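Local coordinates for protein ATP synthase subunit s, mitochondrial (Bos taurus, PDB 3E4G) that is required for proton conduction by mitochondrial ATP synthase and supports energy-driven ATP synthesis by blocking a proton leak, at residues R39-Q44 and K62-D67. The protein carries 1 engineered substitution. Residues are numbered along the deposited sequence; the frame is centred on the assembly and turned at random. Where two conformers were deposited one is given.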
ATOM      1  N   ARG A  39       7.285  -6.444   6.191  1.00  6.77           N
ATOM      2  CA  ARG A  39       7.953  -6.683   7.485  1.00  6.54           C
ATOM      3  C   ARG A  39       6.861  -6.934   8.507  1.00  6.26           C
ATOM      4  O   ARG A  39       5.872  -6.175   8.591  1.00  6.78           O
ATOM      5  CB  ARG A  39       8.795  -5.492   7.913  1.00  6.93           C
ATOM      6  CG  ARG A  39       9.608  -5.808   9.180  1.00  7.03           C
ATOM      7  CD  ARG A  39      10.454  -4.644   9.658  1.00  7.53           C
ATOM      8  NE  ARG A  39       9.688  -3.429   9.902  1.00  7.26           N
ATOM      9  CZ  ARG A  39       8.767  -3.302  10.861  1.00  7.75           C
ATOM     10  NH1 ARG A  39       8.575  -4.294  11.770  1.00  8.61           N
ATOM     11  NH2 ARG A  39       8.018  -2.229  10.911  1.00  8.47           N
ATOM     12  N   TYR A  40       7.028  -8.021   9.263  1.00  6.48           N
ATOM     13  CA  TYR A  40       6.017  -8.411  10.273  1.00  6.60           C
ATOM     14  C   TYR A  40       6.262  -7.693  11.594  1.00  6.89           C
ATOM     15  O   TYR A  40       7.384  -7.367  12.010  1.00  7.25           O
ATOM     16  CB  TYR A  40       6.089  -9.924  10.498  1.00  6.93           C
ATOM     17  CG  TYR A  40       5.773 -10.698   9.252  1.00  7.08           C
ATOM     18  CD1 TYR A  40       4.599 -10.453   8.531  1.00  7.15           C
ATOM     19  CD2 TYR A  40       6.636 -11.704   8.764  1.00  7.65           C
ATOM     20  CE1 TYR A  40       4.304 -11.162   7.379  1.00  7.83           C
ATOM     21  CE2 TYR A  40       6.333 -12.410   7.640  1.00  8.05           C
ATOM     22  CZ  TYR A  40       5.162 -12.140   6.934  1.00  8.26           C
ATOM     23  OH  TYR A  40       4.913 -12.870   5.784  1.00  9.98           O
ATOM     24  N   HIS A  41       5.121  -7.474  12.294  1.00  6.79           N
ATOM     25  CA  HIS A  41       5.196  -7.049  13.703  1.00  7.42           C
ATOM     26  C   HIS A  41       6.138  -7.991  14.438  1.00  8.41           C
ATOM     27  O   HIS A  41       6.074  -9.198  14.333  1.00  9.19           O
ATOM     28  CB  HIS A  41       3.812  -7.123  14.339  1.00  7.81           C
ATOM     29  CG  HIS A  41       2.977  -5.959  14.013  1.00  7.58           C
ATOM     30  ND1 HIS A  41       3.064  -4.784  14.715  1.00  8.54           N
ATOM     31  CD2 HIS A  41       2.046  -5.773  13.002  1.00  7.62           C
ATOM     32  CE1 HIS A  41       2.228  -3.930  14.163  1.00  8.46           C
ATOM     33  NE2 HIS A  41       1.615  -4.483  13.101  1.00  7.71           N
ATOM     34  N   GLY A  42       7.002  -7.337  15.254  1.00  8.90           N
ATOM     35  CA  GLY A  42       7.949  -8.069  16.115  1.00  9.73           C
ATOM     36  C   GLY A  42       9.213  -8.476  15.449  1.00  7.99           C
ATOM     37  O   GLY A  42      10.083  -9.061  16.111  1.00  8.10           O
ATOM     38  N   GLN A  43       9.391  -8.185  14.146  1.00  7.53           N
ATOM     39  CA  GLN A  43      10.609  -8.559  13.451  0.50  7.43           C
ATOM     40  C   GLN A  43      11.296  -7.324  12.898  1.00  7.27           C
ATOM     41  O   GLN A  43      10.684  -6.399  12.353  1.00  8.62           O
ATOM     42  CB  GLN A  43      10.325  -9.545  12.336  0.50  8.27           C
ATOM     43  CG  GLN A  43       9.633 -10.780  12.874  0.50  8.72           C
ATOM     44  CD  GLN A  43       9.684 -11.909  11.909  0.50  8.42           C
ATOM     45  OE1 GLN A  43       9.672 -11.756  10.688  0.50  8.80           O
ATOM     46  NE2 GLN A  43       9.818 -13.111  12.475  0.50 11.62           N
ATOM     47  N   GLN A  44      12.633  -7.357  13.033  1.00  7.85           N
ATOM     48  CA  GLN A  44      13.452  -6.310  12.468  1.00  9.31           C
ATOM     49  C   GLN A  44      13.723  -6.509  10.957  1.00  9.09           C
ATOM     50  O   GLN A  44      13.832  -5.501  10.212  1.00 10.99           O
ATOM     51  CB  GLN A  44      14.733  -6.198  13.236  1.00 12.59           C
ATOM     52  CG  GLN A  44      15.433  -4.942  12.869  1.00 17.21           C
ATOM     53  CD  GLN A  44      16.692  -4.581  13.451  1.00 17.52           C
ATOM     54  OE1 GLN A  44      17.292  -5.613  14.050  1.00 18.78           O
ATOM     55  NE2 GLN A  44      17.124  -3.425  13.230  1.00 20.79           N
ATOM     56  N   LYS A  62       2.033 -11.068  11.311  1.00  7.72           N
ATOM     57  CA  LYS A  62       1.101  -9.986  10.922  1.00  7.19           C
ATOM     58  C   LYS A  62       1.904  -8.876  10.277  1.00  6.94           C
ATOM     59  O   LYS A  62       2.884  -8.369  10.842  1.00  7.38           O
ATOM     60  CB  LYS A  62       0.390  -9.417  12.141  1.00  8.12           C
ATOM     61  CG  LYS A  62      -0.359 -10.479  12.993  1.00  8.93           C
ATOM     62  CD  LYS A  62      -1.399 -11.268  12.209  1.00  9.01           C
ATOM     63  CE  LYS A  62      -2.134 -12.222  13.168  1.00 10.87           C
ATOM     64  NZ  LYS A  62      -3.122 -13.065  12.407  1.00 11.71           N
ATOM     65  N   ILE A  63       1.495  -8.464   9.074  1.00  6.77           N
ATOM     66  CA  ILE A  63       2.189  -7.369   8.394  1.00  6.49           C
ATOM     67  C   ILE A  63       2.095  -6.075   9.177  1.00  6.39           C
ATOM     68  O   ILE A  63       0.969  -5.621   9.486  1.00  7.08           O
ATOM     69  CB  ILE A  63       1.645  -7.193   6.954  1.00  6.54           C
ATOM     70  CG1 ILE A  63       1.864  -8.472   6.131  1.00  7.07           C
ATOM     71  CG2 ILE A  63       2.270  -5.963   6.298  1.00  7.07           C
ATOM     72  CD1 ILE A  63       1.105  -8.457   4.774  1.00  8.04           C
ATOM     73  N   GLN A  64       3.229  -5.461   9.441  1.00  6.24           N
ATOM     74  CA  GLN A  64       3.298  -4.119  10.001  1.00  6.13           C
ATOM     75  C   GLN A  64       3.613  -3.076   8.951  1.00  6.05           C
ATOM     76  O   GLN A  64       3.103  -1.950   8.984  1.00  6.62           O
ATOM     77  CB  GLN A  64       4.378  -4.053  11.142  1.00  6.66           C
ATOM     78  CG  GLN A  64       4.429  -2.679  11.775  1.00  7.14           C
ATOM     79  CD  GLN A  64       5.245  -2.699  13.099  1.00  7.73           C
ATOM     80  OE1 GLN A  64       6.183  -3.484  13.217  1.00  8.38           O
ATOM     81  NE2 GLN A  64       4.870  -1.849  14.043  1.00  9.02           N
ATOM     82  N   ALA A  65       4.553  -3.396   8.035  1.00  6.16           N
ATOM     83  CA  ALA A  65       5.040  -2.439   7.052  1.00  6.01           C
ATOM     84  C   ALA A  65       5.129  -3.129   5.696  1.00  6.13           C
ATOM     85  O   ALA A  65       5.464  -4.300   5.581  1.00  6.42           O
ATOM     86  CB  ALA A  65       6.413  -1.893   7.469  1.00  6.84           C
ATOM     87  N   ILE A  66       4.858  -2.321   4.661  1.00  6.09           N
ATOM     88  CA  ILE A  66       4.937  -2.728   3.263  1.00  5.93           C
ATOM     89  C   ILE A  66       5.834  -1.761   2.548  1.00  6.15           C
ATOM     90  O   ILE A  66       5.695  -0.544   2.709  1.00  6.33           O
ATOM     91  CB  ILE A  66       3.539  -2.742   2.611  1.00  6.29           C
ATOM     92  CG1 ILE A  66       2.656  -3.788   3.324  1.00  6.95           C
ATOM     93  CG2 ILE A  66       3.637  -2.981   1.097  1.00  7.55           C
ATOM     94  CD1 ILE A  66       1.165  -3.675   2.963  1.00  7.87           C
ATOM     95  N   ASP A  67       6.767  -2.285   1.727  1.00  6.42           N
ATOM     96  CA  ASP A  67       7.637  -1.453   0.913  1.00  6.44           C
ATOM     97  C   ASP A  67       7.561  -1.984  -0.506  1.00  6.72           C
ATOM     98  O   ASP A  67       8.185  -3.023  -0.813  1.00  7.26           O
ATOM     99  CB  ASP A  67       9.082  -1.461   1.430  1.00  8.06           C
ATOM    100  CG  ASP A  67      10.001  -0.637   0.608  1.00  9.66           C
ATOM    101  OD1 ASP A  67       9.583  -0.138  -0.467  1.00 10.55           O
ATOM    102  OD2 ASP A  67      11.161  -0.466   1.089  1.00 14.17           O
TER
HETATM  103  O   HOH W   1       3.812 -10.642  13.527  1.00 10.70           O
HETATM  104  O   HOH W   2       7.484  -4.545  15.374  1.00 12.03           O
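A classic beta bulge, in which two residues of one strand face a single residue of its antiparallel neighbour, joins the edge strand 37-40 of this leucine-rich-repeat protein to strand 63-69. Here Q64 and A65 both face R39, and the carbonyl O of R39 accepts from Q64 N at 2.9 Å and from A65 N at 3.1 Å, both in the carbonyl plane. R39 N returns a bond to A65 O, and beyond the bulge H41 N points at K62 O, nearly along its C=O axis, at 2.8 Å. Q64 leaves the extended path at the bulge, and its side chain is turned toward the opposing segment.

That side chain is the clearest thread through the contact. CB sits over the centre of the H41 ring, 3.5 Å from the centroid, a CH-pi contact. CG, anti to the backbone N (chi1 -178°), carries the chain across the same ring past CE1. CD lies 3.4 Å from both ND1 and CE1 of H41, and the amide stacks on the ring with the planes 27° apart. OE1 lies close to the R39 guanidinium plane and takes NH1 at 2.9 Å, the donor standing above the amide plane, with a weak second bond from NH2; a water that accepts from G42 N donates to OE1 as well. NE2 rests against H41 CE1 and is hydrogen-bonded to E88 OE1, while H41 NE2 is bonded to Y86 O, which helps to hold the ring.

R39 reaches OE1 by bending at chi3 (56°), and its NH1 also donates to Q43 O, spanning the type II turn Y40-Q43. An alanine in place of R39 removes both NH1 bonds and would probably loosen the turn's hold on the Q64 amide. Gripped by cation and water, the amide is likely polarised, its oxygen tying turn to bulge at the sheet's edge.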